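Local structure of beta-N-acetylglucosaminidase Nag2 (Vibrio harveyi, 6EZR) at residues 18-23 with 85-90; 91-96 with 537-542; 41-46 with 81-86; 99-104 with 335-340. The protein probably hydrolyses terminal non-reducing N-acetyl-D-hexosamine residues from N-acetyl-beta-D-hexosaminides, as a glycoside hydrolase of family 20. All coordinates share one frame; numbering follows the deposited sequence.

Contact 1: 18-23 with 85-90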
loop_
_atom_site.group_PDB
_atom_site.type_symbol
_atom_site.label_atom_id
_atom_site.label_comp_id
_atom_site.label_asym_id
_atom_site.label_seq_id
_atom_site.Cartn_x
_atom_site.Cartn_y
_atom_site.Cartn_z
ATOM N N GLN A 18 12.519 25.917 -5.033
ATOM C CA GLN A 18 11.909 25.044 -6.057
ATOM C C GLN A 18 12.783 24.650 -7.272
ATOM O O GLN A 18 12.248 24.350 -8.344
ATOM C CB GLN A 18 10.571 25.642 -6.535
ATOM C CG GLN A 18 9.502 25.755 -5.456
ATOM C CD GLN A 18 9.128 24.421 -4.821
ATOM O OE1 GLN A 18 9.119 23.379 -5.485
ATOM N NE2 GLN A 18 8.802 24.451 -3.531
ATOM N N ASN A 19 14.106 24.629 -7.101
ATOM C CA ASN A 19 15.027 24.195 -8.163
ATOM C C ASN A 19 16.292 23.537 -7.612
ATOM O O ASN A 19 16.955 24.119 -6.748
ATOM C CB ASN A 19 15.434 25.373 -9.032
ATOM C CG ASN A 19 16.238 24.950 -10.244
ATOM O OD1 ASN A 19 17.468 24.952 -10.221
ATOM N ND2 ASN A 19 15.546 24.575 -11.307
ATOM N N CYS A 20 16.608 22.333 -8.108
ATOM C CA CYS A 20 17.881 21.661 -7.825
ATOM C C CYS A 20 18.632 21.375 -9.109
ATOM O O CYS A 20 18.036 20.882 -10.066
ATOM C CB CYS A 20 17.663 20.335 -7.098
ATOM S SG CYS A 20 17.185 20.530 -5.374
ATOM N N ARG A 21 19.939 21.648 -9.104
ATOM C CA ARG A 21 20.807 21.358 -10.249
ATOM C C ARG A 21 21.835 20.305 -9.848
ATOM O O ARG A 21 22.430 20.387 -8.764
ATOM C CB ARG A 21 21.502 22.629 -10.750
ATOM C CG ARG A 21 22.191 22.474 -12.098
ATOM C CD ARG A 21 22.605 23.823 -12.668
ATOM N NE ARG A 21 23.603 24.469 -11.820
ATOM C CZ ARG A 21 24.911 24.529 -12.052
ATOM N NH1 ARG A 21 25.455 24.007 -13.131
ATOM N NH2 ARG A 21 25.687 25.141 -11.183
ATOM N N PHE A 22 22.019 19.319 -10.725
ATOM C CA PHE A 22 22.929 18.209 -10.500
ATOM C C PHE A 22 23.984 18.102 -11.593
ATOM O O PHE A 22 23.730 18.441 -12.753
ATOM C CB PHE A 22 22.174 16.881 -10.452
ATOM C CG PHE A 22 21.096 16.821 -9.405
ATOM C CD1 PHE A 22 21.371 16.365 -8.122
ATOM C CD2 PHE A 22 19.800 17.209 -9.710
ATOM C CE1 PHE A 22 20.364 16.304 -7.161
ATOM C CE2 PHE A 22 18.795 17.147 -8.760
ATOM C CZ PHE A 22 19.074 16.693 -7.485
ATOM N N GLY A 23 25.166 17.624 -11.195
ATOM C CA GLY A 23 26.199 17.203 -12.117
ATOM C C GLY A 23 26.144 15.699 -12.178
ATOM O O GLY A 23 26.029 15.039 -11.150
ATOM N N ILE A 85 15.866 19.695 -11.663
ATOM C CA ILE A 85 14.525 19.254 -11.280
ATOM C C ILE A 85 13.842 20.388 -10.524
ATOM O O ILE A 85 14.502 21.244 -9.925
ATOM C CB ILE A 85 14.548 17.988 -10.388
ATOM C CG1 ILE A 85 15.254 18.250 -9.059
ATOM C CG2 ILE A 85 15.246 16.855 -11.111
ATOM C CD1 ILE A 85 15.110 17.150 -8.022
ATOM N N GLY A 86 12.519 20.377 -10.545
ATOM C CA GLY A 86 11.732 21.364 -9.831
ATOM C C GLY A 86 11.440 20.810 -8.463
ATOM O O GLY A 86 10.389 20.215 -8.240
ATOM N N SER A 87 12.388 20.954 -7.548
ATOM C CA SER A 87 12.163 20.510 -6.178
ATOM C C SER A 87 13.090 21.166 -5.171
ATOM O O SER A 87 14.130 21.762 -5.508
ATOM C CB SER A 87 12.254 18.972 -6.067
ATOM O OG SER A 87 13.420 18.522 -5.387
ATOM N N ASN A 88 12.677 21.018 -3.919
ATOM C CA ASN A 88 13.458 21.442 -2.770
ATOM C C ASN A 88 14.497 20.382 -2.433
ATOM O O ASN A 88 14.475 19.302 -3.016
ATOM C CB ASN A 88 12.523 21.762 -1.598
ATOM C CG ASN A 88 11.878 23.134 -1.736
ATOM O OD1 ASN A 88 12.421 24.043 -2.394
ATOM N ND2 ASN A 88 10.722 23.296 -1.114
ATOM N N PRO A 89 15.432 20.687 -1.520
ATOM C CA PRO A 89 16.597 19.801 -1.409
ATOM C C PRO A 89 16.326 18.338 -1.066
ATOM O O PRO A 89 15.339 18.023 -0.372
ATOM C CB PRO A 89 17.412 20.463 -0.307
ATOM C CG PRO A 89 17.095 21.912 -0.477
ATOM C CD PRO A 89 15.621 21.904 -0.706
ATOM N N PHE A 90 17.191 17.462 -1.593
ATOM C CA PHE A 90 17.152 16.033 -1.309
ATOM C C PHE A 90 17.650 15.841 0.114
ATOM O O PHE A 90 18.717 16.330 0.476
ATOM C CB PHE A 90 18.058 15.230 -2.253
ATOM C CG PHE A 90 17.502 14.976 -3.649
ATOM C CD1 PHE A 90 16.242 15.392 -4.061
ATOM C CD2 PHE A 90 18.283 14.272 -4.559
ATOM C CE1 PHE A 90 15.793 15.122 -5.350
ATOM C CE2 PHE A 90 17.835 13.997 -5.844
ATOM C CZ PHE A 90 16.586 14.419 -6.236
HETATM O O HOH W 1 9.240 26.091 -1.613
#
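Cys20 and Ile85 form an antiparallel hydrogen-bonded pair, and their side chains lie on the same face of the sheet. Both backbone bonds of the pair are present: Cys20 N gives its hydrogen to Ile85 O at 3.0 Å, and Ile85 N gives its own to Cys20 O at 2.9 Å.

The side chain of Ile85 can be followed outward. Its CB carries CG1 between the backbone N and the carbonyl carbon (chi1 63°), which brings that atom to 3.7 Å from Cys20 CB while it also meets the edge of the Phe22 ring, in plane, at CE2. At the tip, CD1 lies 3.8 Å from Phe22 CE2. The far end of that ring passes to Phe90: Phe22 CZ sits over one face of the Phe90 ring, 3.4 Å from Phe90 CE2, with the two planes 37° apart.

Beyond the pair the ladder stops. Gly86 is the centre of an inverse gamma turn, and the chain swings off toward Asn88, whose OD1 accepts from Gln18 N at 3.2 Å. The two side-chain amides, with planes 52° apart, are joined by a water that accepts from both Gln18 NE2 and Asn88 ND2. Ser87 OG gives a 2.7 Å bond to Asn88 O, a local link just after the turn.

Strand 19-28 runs between strand 6-16 and the outermost strand 78-85; Leu10 and Val12 of strand 6-16 also touch Phe22, and Phe83 of strand 78-85 meets its ring.

Contact 2: 91-96 with 537-542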
loop_
_atom_site.group_PDB
_atom_site.type_symbol
_atom_site.label_atom_id
_atom_site.label_comp_id
_atom_site.label_asym_id
_atom_site.label_seq_id
_atom_site.Cartn_x
_atom_site.Cartn_y
_atom_site.Cartn_z
ATOM N N ARG A 91 16.869 15.133 0.917
ATOM C CA ARG A 91 17.252 14.796 2.283
ATOM C C ARG A 91 17.701 13.346 2.431
ATOM O O ARG A 91 18.167 12.971 3.492
ATOM C CB ARG A 91 16.074 15.033 3.234
ATOM C CG ARG A 91 15.359 16.354 3.059
ATOM C CD ARG A 91 16.215 17.525 3.507
ATOM N NE ARG A 91 15.612 18.806 3.159
ATOM C CZ ARG A 91 16.158 19.996 3.404
ATOM N NH1 ARG A 91 15.525 21.100 3.008
ATOM N NH2 ARG A 91 17.331 20.100 4.033
ATOM N N TYR A 92 17.546 12.534 1.386
ATOM C CA TYR A 92 17.755 11.080 1.484
ATOM C C TYR A 92 18.547 10.522 0.303
ATOM O O TYR A 92 18.395 10.988 -0.824
ATOM C CB TYR A 92 16.391 10.380 1.565
ATOM C CG TYR A 92 15.640 10.684 2.837
ATOM C CD1 TYR A 92 15.976 10.042 4.044
ATOM C CD2 TYR A 92 14.625 11.633 2.857
ATOM C CE1 TYR A 92 15.294 10.324 5.218
ATOM C CE2 TYR A 92 13.942 11.924 4.030
ATOM C CZ TYR A 92 14.275 11.265 5.202
ATOM O OH TYR A 92 13.604 11.552 6.365
ATOM N N TYR A 93 19.365 9.502 0.563
ATOM C CA TYR A 93 20.130 8.815 -0.500
ATOM C C TYR A 93 19.285 8.081 -1.557
ATOM O O TYR A 93 19.746 7.880 -2.684
ATOM C CB TYR A 93 21.147 7.850 0.110
ATOM C CG TYR A 93 22.221 8.548 0.910
ATOM C CD1 TYR A 93 23.075 9.480 0.307
ATOM C CD2 TYR A 93 22.393 8.288 2.271
ATOM C CE1 TYR A 93 24.060 10.132 1.032
ATOM C CE2 TYR A 93 23.381 8.939 3.009
ATOM C CZ TYR A 93 24.210 9.862 2.383
ATOM O OH TYR A 93 25.186 10.514 3.100
ATOM N N SER A 94 18.070 7.673 -1.198
ATOM C CA SER A 94 17.151 7.039 -2.156
ATOM C C SER A 94 16.602 8.005 -3.214
ATOM O O SER A 94 16.123 7.565 -4.258
ATOM C CB SER A 94 15.995 6.346 -1.427
ATOM O OG SER A 94 15.615 7.041 -0.253
ATOM N N ASP A 95 16.673 9.307 -2.943
ATOM C CA ASP A 95 16.341 10.343 -3.934
ATOM C C ASP A 95 17.268 10.312 -5.166
ATOM O O ASP A 95 16.909 10.829 -6.220
ATOM C CB ASP A 95 16.379 11.745 -3.305
ATOM C CG ASP A 95 15.381 11.918 -2.157
ATOM O OD1 ASP A 95 14.191 11.564 -2.333
ATOM O OD2 ASP A 95 15.793 12.428 -1.085
ATOM N N GLY A 96 18.451 9.712 -5.019
ATOM C CA GLY A 96 19.361 9.456 -6.135
ATOM C C GLY A 96 18.889 8.375 -7.084
ATOM O O GLY A 96 17.799 7.817 -6.925
ATOM N N TYR A 537 14.820 10.917 10.126
ATOM C CA TYR A 537 15.439 11.999 9.367
ATOM C C TYR A 537 16.832 11.674 8.836
ATOM O O TYR A 537 17.342 12.404 7.989
ATOM C CB TYR A 537 15.465 13.261 10.221
ATOM C CG TYR A 537 14.082 13.680 10.649
ATOM C CD1 TYR A 537 13.247 14.389 9.785
ATOM C CD2 TYR A 537 13.592 13.339 11.905
ATOM C CE1 TYR A 537 11.963 14.754 10.171
ATOM C CE2 TYR A 537 12.312 13.697 12.300
ATOM C CZ TYR A 537 11.501 14.403 11.435
ATOM O OH TYR A 537 10.232 14.754 11.829
ATOM N N ALA A 538 17.441 10.584 9.306
ATOM C CA ALA A 538 18.759 10.180 8.821
ATOM C C ALA A 538 18.666 9.884 7.334
ATOM O O ALA A 538 17.739 9.200 6.922
ATOM C CB ALA A 538 19.250 8.942 9.548
ATOM N N PRO A 539 19.637 10.372 6.532
ATOM C CA PRO A 539 19.554 10.223 5.084
ATOM C C PRO A 539 19.689 8.779 4.564
ATOM O O PRO A 539 19.335 8.520 3.418
ATOM C CB PRO A 539 20.698 11.113 4.574
ATOM C CG PRO A 539 21.697 11.097 5.668
ATOM C CD PRO A 539 20.927 10.954 6.949
ATOM N N GLU A 540 20.175 7.857 5.395
ATOM C CA GLU A 540 20.240 6.426 5.036
ATOM C C GLU A 540 18.892 5.693 5.124
ATOM O O GLU A 540 18.773 4.551 4.672
ATOM C CB GLU A 540 21.253 5.696 5.924
ATOM C CG GLU A 540 22.700 6.160 5.742
ATOM C CD GLU A 540 23.118 7.330 6.630
ATOM O OE1 GLU A 540 24.263 7.807 6.451
ATOM O OE2 GLU A 540 22.330 7.778 7.500
ATOM N N GLU A 541 17.892 6.339 5.714
ATOM C CA GLU A 541 16.617 5.700 5.998
ATOM C C GLU A 541 15.870 5.447 4.676
ATOM O O GLU A 541 15.798 6.349 3.839
ATOM C CB GLU A 541 15.819 6.599 6.944
ATOM C CG GLU A 541 14.667 5.927 7.657
ATOM C CD GLU A 541 15.084 4.946 8.738
ATOM O OE1 GLU A 541 15.930 5.283 9.593
ATOM O OE2 GLU A 541 14.529 3.834 8.756
ATOM N N PRO A 542 15.373 4.207 4.451
ATOM C CA PRO A 542 14.621 3.964 3.210
ATOM C C PRO A 542 13.226 4.589 3.228
ATOM O O PRO A 542 12.577 4.635 4.270
ATOM C CB PRO A 542 14.531 2.437 3.142
ATOM C CG PRO A 542 14.699 1.975 4.552
ATOM C CD PRO A 542 15.631 2.954 5.187
HETATM O O HOH W 2 18.725 13.377 6.013
HETATM O O HOH W 3 17.739 6.799 1.922
#
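Tyr537 opens the second segment close to the hydroxyl of Tyr92: its CA is 3.5 Å from Tyr92 OH, which hydrogen-bonds to Asp536 O and Thr534 OG1. A water donates to both Tyr537 O and Arg91 O, tying the two backbones. Next, Ala538 O lies at the edge of the Tyr92 ring, near its plane and 3.2 Å from CE1; the same oxygen accepts from Glu541 N and closes a type I turn.

Pro539 is the centre of the contact. Its CB packs 3.3 Å from Arg91 O. Pro539 O accepts from Tyr93 N at 3.0 Å and 171°. The pyrrolidine ring runs alongside the Tyr93 side chain, Pro539 CB 3.8 Å from Tyr93 CE2. Glu540 lies alongside the Tyr93 ring, its chain bent at chi2 (89°), which puts OE1 at the edge near CE2. Glu541 O shares a second water with Pro539 O and Ser94 OG, while its carboxylate turns to Tyr594 and Arg638.

The contact therefore joins the loop between strands 78-85 and 99-105 to the catalytic-domain loop between helices 526-529 and 552-556, with Pro542 touching helix 589-596.

Contact 3: 41-46 with 81-86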
loop_
_atom_site.group_PDB
_atom_site.type_symbol
_atom_site.label_atom_id
_atom_site.label_comp_id
_atom_site.label_asym_id
_atom_site.label_seq_id
_atom_site.Cartn_x
_atom_site.Cartn_y
_atom_site.Cartn_z
ATOM N N PHE A 41 18.983 4.897 -16.873
ATOM C CA PHE A 41 18.908 4.862 -15.412
ATOM C C PHE A 41 17.486 5.115 -14.922
ATOM O O PHE A 41 16.626 5.591 -15.671
ATOM C CB PHE A 41 19.871 5.885 -14.783
ATOM C CG PHE A 41 19.647 7.307 -15.244
ATOM C CD1 PHE A 41 18.772 8.151 -14.562
ATOM C CD2 PHE A 41 20.316 7.804 -16.355
ATOM C CE1 PHE A 41 18.570 9.462 -14.978
ATOM C CE2 PHE A 41 20.120 9.111 -16.780
ATOM C CZ PHE A 41 19.242 9.942 -16.093
ATOM N N ALA A 42 17.267 4.798 -13.649
ATOM C CA ALA A 42 15.978 4.978 -12.989
ATOM C C ALA A 42 16.079 6.149 -12.011
ATOM O O ALA A 42 17.000 6.196 -11.198
ATOM C CB ALA A 42 15.570 3.709 -12.262
ATOM N N PHE A 43 15.131 7.080 -12.101
ATOM C CA PHE A 43 15.132 8.307 -11.307
ATOM C C PHE A 43 13.696 8.764 -11.127
ATOM O O PHE A 43 13.003 9.013 -12.110
ATOM C CB PHE A 43 15.960 9.381 -12.022
ATOM C CG PHE A 43 16.161 10.648 -11.231
ATOM C CD1 PHE A 43 16.721 10.621 -9.951
ATOM C CD2 PHE A 43 15.836 11.883 -11.787
ATOM C CE1 PHE A 43 16.921 11.797 -9.238
ATOM C CE2 PHE A 43 16.038 13.058 -11.080
ATOM C CZ PHE A 43 16.573 13.015 -9.800
ATOM N N ASP A 44 13.262 8.889 -9.872
ATOM C CA ASP A 44 11.838 9.089 -9.534
ATOM C C ASP A 44 11.375 10.558 -9.547
ATOM O O ASP A 44 10.263 10.852 -9.107
ATOM C CB ASP A 44 11.507 8.439 -8.163
ATOM C CG ASP A 44 10.089 7.815 -8.116
ATOM O OD1 ASP A 44 9.598 7.355 -9.174
ATOM O OD2 ASP A 44 9.468 7.779 -7.020
ATOM N N ARG A 45 12.211 11.460 -10.071
ATOM C CA ARG A 45 11.862 12.869 -10.244
ATOM C C ARG A 45 11.870 13.254 -11.723
ATOM O O ARG A 45 12.645 12.716 -12.528
ATOM C CB ARG A 45 12.830 13.771 -9.482
ATOM C CG ARG A 45 12.969 13.475 -7.995
ATOM C CD ARG A 45 11.674 13.715 -7.224
ATOM N NE ARG A 45 11.901 13.569 -5.784
ATOM C CZ ARG A 45 12.246 14.545 -4.943
ATOM N NH1 ARG A 45 12.392 15.807 -5.349
ATOM N NH2 ARG A 45 12.445 14.247 -3.663
ATOM N N TYR A 46 10.991 14.192 -12.063
ATOM C CA TYR A 46 10.867 14.700 -13.412
ATOM C C TYR A 46 12.034 15.639 -13.689
ATOM O O TYR A 46 12.197 16.669 -13.026
ATOM C CB TYR A 46 9.531 15.426 -13.568
ATOM C CG TYR A 46 9.294 16.074 -14.920
ATOM C CD1 TYR A 46 9.274 15.315 -16.084
ATOM C CD2 TYR A 46 9.062 17.451 -15.032
ATOM C CE1 TYR A 46 9.049 15.906 -17.324
ATOM C CE2 TYR A 46 8.830 18.046 -16.266
ATOM C CZ TYR A 46 8.829 17.267 -17.409
ATOM O OH TYR A 46 8.610 17.840 -18.639
ATOM N N CYS A 81 27.322 15.584 -17.717
ATOM C CA CYS A 81 26.039 16.231 -18.047
ATOM C C CYS A 81 25.354 16.840 -16.815
ATOM O O CYS A 81 25.284 16.208 -15.753
ATOM C CB CYS A 81 25.095 15.230 -18.700
ATOM S SG CYS A 81 23.562 15.958 -19.314
ATOM N N GLU A 82 24.864 18.072 -16.964
ATOM C CA GLU A 82 24.036 18.721 -15.953
ATOM C C GLU A 82 22.563 18.644 -16.297
ATOM O O GLU A 82 22.181 18.642 -17.467
ATOM C CB GLU A 82 24.422 20.174 -15.791
ATOM C CG GLU A 82 25.739 20.338 -15.067
ATOM C CD GLU A 82 26.206 21.770 -15.005
ATOM O OE1 GLU A 82 27.357 21.989 -14.565
ATOM O OE2 GLU A 82 25.419 22.675 -15.366
ATOM N N PHE A 83 21.742 18.565 -15.257
ATOM C CA PHE A 83 20.293 18.674 -15.385
ATOM C C PHE A 83 19.727 19.246 -14.095
ATOM O O PHE A 83 20.416 19.326 -13.064
ATOM C CB PHE A 83 19.653 17.317 -15.722
ATOM C CG PHE A 83 19.739 16.306 -14.614
ATOM C CD1 PHE A 83 20.850 15.465 -14.501
ATOM C CD2 PHE A 83 18.711 16.188 -13.681
ATOM C CE1 PHE A 83 20.934 14.529 -13.473
ATOM C CE2 PHE A 83 18.794 15.263 -12.651
ATOM C CZ PHE A 83 19.909 14.433 -12.544
ATOM N N SER A 84 18.463 19.633 -14.171
ATOM C CA SER A 84 17.748 20.215 -13.053
ATOM C C SER A 84 16.371 19.585 -12.890
ATOM O O SER A 84 15.798 19.027 -13.839
ATOM C CB SER A 84 17.604 21.728 -13.241
ATOM O OG SER A 84 18.848 22.391 -13.098
ATOM N N ILE A 85 15.866 19.695 -11.663
ATOM C CA ILE A 85 14.525 19.254 -11.280
ATOM C C ILE A 85 13.842 20.388 -10.524
ATOM O O ILE A 85 14.502 21.244 -9.925
ATOM C CB ILE A 85 14.548 17.988 -10.388
ATOM C CG1 ILE A 85 15.254 18.250 -9.059
ATOM C CG2 ILE A 85 15.246 16.855 -11.111
ATOM C CD1 ILE A 85 15.110 17.150 -8.022
ATOM N N GLY A 86 12.519 20.377 -10.545
ATOM C CA GLY A 86 11.732 21.364 -9.831
ATOM C C GLY A 86 11.440 20.810 -8.463
ATOM O O GLY A 86 10.389 20.215 -8.240
HETATM O O HOH W 4 10.951 18.321 -11.158
#
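Phe43 and Phe83 meet in an offset edge-to-face pair between two parts of the N-terminal beta-sheet domain: the chain leaving strand 38-42, and strand 78-85, an outermost strand of the same eight-stranded sheet. The strands are not neighbours in the sheet, so the contact is made mainly by side chains, with one bridging water, instead of by a backbone ladder.

The edge of Phe83 is directed at the face of Phe43, with centroids 5.8 Å apart and planes at 76°; the nearest carbons are the two CE2 atoms, 3.9 Å apart. Phe43 reaches across because its CG stands opposite the backbone N (chi1 -174°). Phe97 adds another edge-to-face partner to Phe43, and Phe22 meets the ring of Phe83, extending the aromatic cluster.

The aliphatic branches of Ile85 supply the remaining van der Waals contacts, and the two divide the work. CG2 enters at the edge of the Phe43 ring, in plane and 3.9 Å from CE2, and also packs 3.6 Å from Tyr46 O. CD1 instead lies 4.0 Å from Arg45 NH1. The guanidinium of Arg45 continues to Ser87 OG through a weak hydrogen bond and to Asp95 through a long, weak ion pair. The Arg45 side chain lies about 6 Å from that of Trp546, a residue that binds N-acetyl-D-glucosamine.

Polar contact is by solvent. Tyr46 O and Gly86 N face each other across a single water, which donates to Tyr46 O at 2.8 Å and accepts from Gly86 N at 2.7 Å.

Contact 4: 99-104 with 335-340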
loop_
_atom_site.group_PDB
_atom_site.type_symbol
_atom_site.label_atom_id
_atom_site.label_comp_id
_atom_site.label_asym_id
_atom_site.label_seq_id
_atom_site.Cartn_x
_atom_site.Cartn_y
_atom_site.Cartn_z
ATOM N N GLU A 99 19.303 2.704 -10.115
ATOM C CA GLU A 99 20.005 1.749 -10.961
ATOM C C GLU A 99 20.443 2.427 -12.253
ATOM O O GLU A 99 19.860 3.435 -12.652
ATOM C CB GLU A 99 19.070 0.575 -11.274
ATOM C CG GLU A 99 19.722 -0.797 -11.241
ATOM C CD GLU A 99 18.703 -1.928 -11.237
ATOM O OE1 GLU A 99 17.588 -1.748 -10.701
ATOM O OE2 GLU A 99 19.019 -3.009 -11.781
ATOM N N ALA A 100 21.462 1.855 -12.893
ATOM C CA ALA A 100 21.961 2.342 -14.176
ATOM C C ALA A 100 22.577 1.228 -15.021
ATOM O O ALA A 100 23.038 0.205 -14.496
ATOM C CB ALA A 100 22.962 3.463 -13.965
ATOM N N MET A 101 22.578 1.451 -16.335
ATOM C CA MET A 101 23.115 0.507 -17.309
ATOM C C MET A 101 23.483 1.235 -18.605
ATOM O O MET A 101 23.030 2.358 -18.839
ATOM C CB MET A 101 22.117 -0.620 -17.578
ATOM C CG MET A 101 20.796 -0.198 -18.207
ATOM S SD MET A 101 20.111 -1.498 -19.257
ATOM C CE MET A 101 21.143 -1.330 -20.717
ATOM N N ILE A 102 24.310 0.610 -19.439
ATOM C CA ILE A 102 24.631 1.186 -20.753
ATOM C C ILE A 102 24.316 0.229 -21.894
ATOM O O ILE A 102 24.389 -0.987 -21.739
ATOM C CB ILE A 102 26.088 1.701 -20.876
ATOM C CG1 ILE A 102 27.106 0.641 -20.445
ATOM C CG2 ILE A 102 26.264 2.984 -20.075
ATOM C CD1 ILE A 102 28.497 0.900 -20.997
ATOM N N ASP A 103 23.934 0.819 -23.021
ATOM C CA ASP A 103 23.748 0.130 -24.286
ATOM C C ASP A 103 24.859 0.614 -25.193
ATOM O O ASP A 103 25.130 1.807 -25.242
ATOM C CB ASP A 103 22.389 0.489 -24.889
ATOM C CG ASP A 103 21.237 -0.178 -24.162
ATOM O OD1 ASP A 103 21.087 -1.409 -24.293
ATOM O OD2 ASP A 103 20.479 0.525 -23.458
ATOM N N PHE A 104 25.502 -0.307 -25.903
ATOM C CA PHE A 104 26.635 0.034 -26.766
ATOM C C PHE A 104 26.886 -1.029 -27.834
ATOM O O PHE A 104 26.282 -2.101 -27.818
ATOM C CB PHE A 104 27.901 0.323 -25.932
ATOM C CG PHE A 104 28.388 -0.842 -25.108
ATOM C CD1 PHE A 104 27.749 -1.197 -23.925
ATOM C CD2 PHE A 104 29.525 -1.553 -25.488
ATOM C CE1 PHE A 104 28.215 -2.258 -23.153
ATOM C CE2 PHE A 104 29.995 -2.613 -24.721
ATOM C CZ PHE A 104 29.339 -2.966 -23.550
ATOM N N THR A 335 12.899 -0.130 -10.268
ATOM C CA THR A 335 13.910 -1.153 -9.989
ATOM C C THR A 335 13.959 -2.111 -11.176
ATOM O O THR A 335 13.192 -1.948 -12.124
ATOM C CB THR A 335 13.566 -1.953 -8.715
ATOM O OG1 THR A 335 12.338 -2.665 -8.910
ATOM C CG2 THR A 335 13.429 -1.035 -7.501
ATOM N N HIS A 336 14.860 -3.095 -11.121
ATOM C CA HIS A 336 14.989 -4.145 -12.154
ATOM C C HIS A 336 15.150 -3.579 -13.570
ATOM O O HIS A 336 14.516 -4.046 -14.521
ATOM C CB HIS A 336 13.800 -5.109 -12.086
ATOM C CG HIS A 336 13.747 -5.901 -10.820
ATOM N ND1 HIS A 336 13.212 -5.403 -9.652
ATOM C CD2 HIS A 336 14.178 -7.151 -10.534
ATOM C CE1 HIS A 336 13.312 -6.315 -8.702
ATOM N NE2 HIS A 336 13.895 -7.385 -9.211
ATOM N N LEU A 337 16.014 -2.572 -13.681
ATOM C CA LEU A 337 16.262 -1.838 -14.931
ATOM C C LEU A 337 16.599 -2.725 -16.148
ATOM O O LEU A 337 16.147 -2.437 -17.260
ATOM C CB LEU A 337 17.382 -0.827 -14.693
ATOM C CG LEU A 337 17.645 0.297 -15.694
ATOM C CD1 LEU A 337 16.499 1.295 -15.724
ATOM C CD2 LEU A 337 18.940 0.992 -15.294
ATOM N N SER A 338 17.371 -3.795 -15.920
ATOM C CA SER A 338 17.844 -4.715 -16.989
ATOM C C SER A 338 17.140 -6.080 -17.104
ATOM O O SER A 338 17.380 -6.818 -18.062
ATOM C CB SER A 338 19.343 -4.965 -16.817
ATOM O OG SER A 338 20.052 -3.743 -16.892
ATOM N N GLN A 339 16.287 -6.409 -16.140
ATOM C CA GLN A 339 15.591 -7.691 -16.109
ATOM C C GLN A 339 14.190 -7.535 -16.687
ATOM O O GLN A 339 13.675 -6.422 -16.807
ATOM C CB GLN A 339 15.497 -8.212 -14.670
ATOM C CG GLN A 339 16.837 -8.413 -13.965
ATOM C CD GLN A 339 17.361 -7.158 -13.258
ATOM O OE1 GLN A 339 17.951 -6.271 -13.890
ATOM N NE2 GLN A 339 17.160 -7.086 -11.939
ATOM N N ARG A 340 13.592 -8.657 -17.073
ATOM C CA ARG A 340 12.153 -8.726 -17.316
ATOM C C ARG A 340 11.519 -8.843 -15.938
ATOM O O ARG A 340 11.729 -9.850 -15.265
ATOM C CB ARG A 340 11.789 -9.947 -18.171
ATOM C CG ARG A 340 10.284 -10.187 -18.331
ATOM C CD ARG A 340 9.997 -11.492 -19.065
ATOM N NE ARG A 340 8.664 -11.514 -19.682
ATOM C CZ ARG A 340 7.621 -12.258 -19.300
ATOM N NH1 ARG A 340 7.689 -13.101 -18.268
ATOM N NH2 ARG A 340 6.478 -12.160 -19.974
#
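Glu99 lays its side chain along Leu337, the two running past each other in opposite directions. Its CB lies 4.0 Å from Leu337 CD2, and farther out its CD lies 3.9 Å from Leu337 CB. The chain is extended beyond CG (chi2 167°), which carries the carboxylate up to the backbone of His336 and Leu337. There OE1 takes a weak hydrogen bond from Leu337 N, long at 3.5 Å but nearly straight at 173°, and lies 3.1 Å from His336 N.

Ala100 offers its backbone, since its methyl group is directed to the other side of the strand, where it touches Val115 and Val117 of strand 110-117. Leu337 CD2 settles against the main chain here, 3.5 Å from Ala100 CA. With CG opposite its own backbone N (chi1 -166°), Leu337 extends over the strand between the side chains of Glu99 and Met101, and it also touches Thr40 of the adjacent strand 38-42.

Met101 returns to the face that bears Glu99. Its CG packs 3.7 Å from Leu337 CD2, and after bends at chi2 and chi3 its SD lies 3.3 Å from Ser338 OG. Strand 99-105 thereby presents alternate residues, Glu99 and Met101, to segment 335-340 of a catalytic-domain loop. Thr335, first in this segment, hydrogen-bonds to His275.

The chemistry is mixed: Leu337 packs against Met101 and the aliphatic part of Glu99, while a carboxylate oxygen sits beside two consecutive backbone nitrogens. The weak bond from Leu337 N may modestly favour the ionised form of Glu99.

In the fold
Contacts 1, 3 and 4 all reach the N-terminal eight-stranded sheet, whereas contact 2 joins the loop between strands 78-85 and 99-105 to the catalytic domain. Along the chain 18-23, 41-46, 81-90, 91-96 and 99-104 follow one another; the partners 335-340 and 537-542 come far later. Contacts 1 and 3 have centres 9 Å apart and share Ile85 and Gly86; a salt bridge from Arg21 to Glu82 also joins them. Phe90 packs on Asp95 of contact 2. Contact 4 lies about 17 Å, centre to centre, from contact 3, through neighbouring strands 38-42 and 99-105. Contacts 2 and 4, 22 Å apart between centres, make the sheet domain meet the catalytic domain at two separate places.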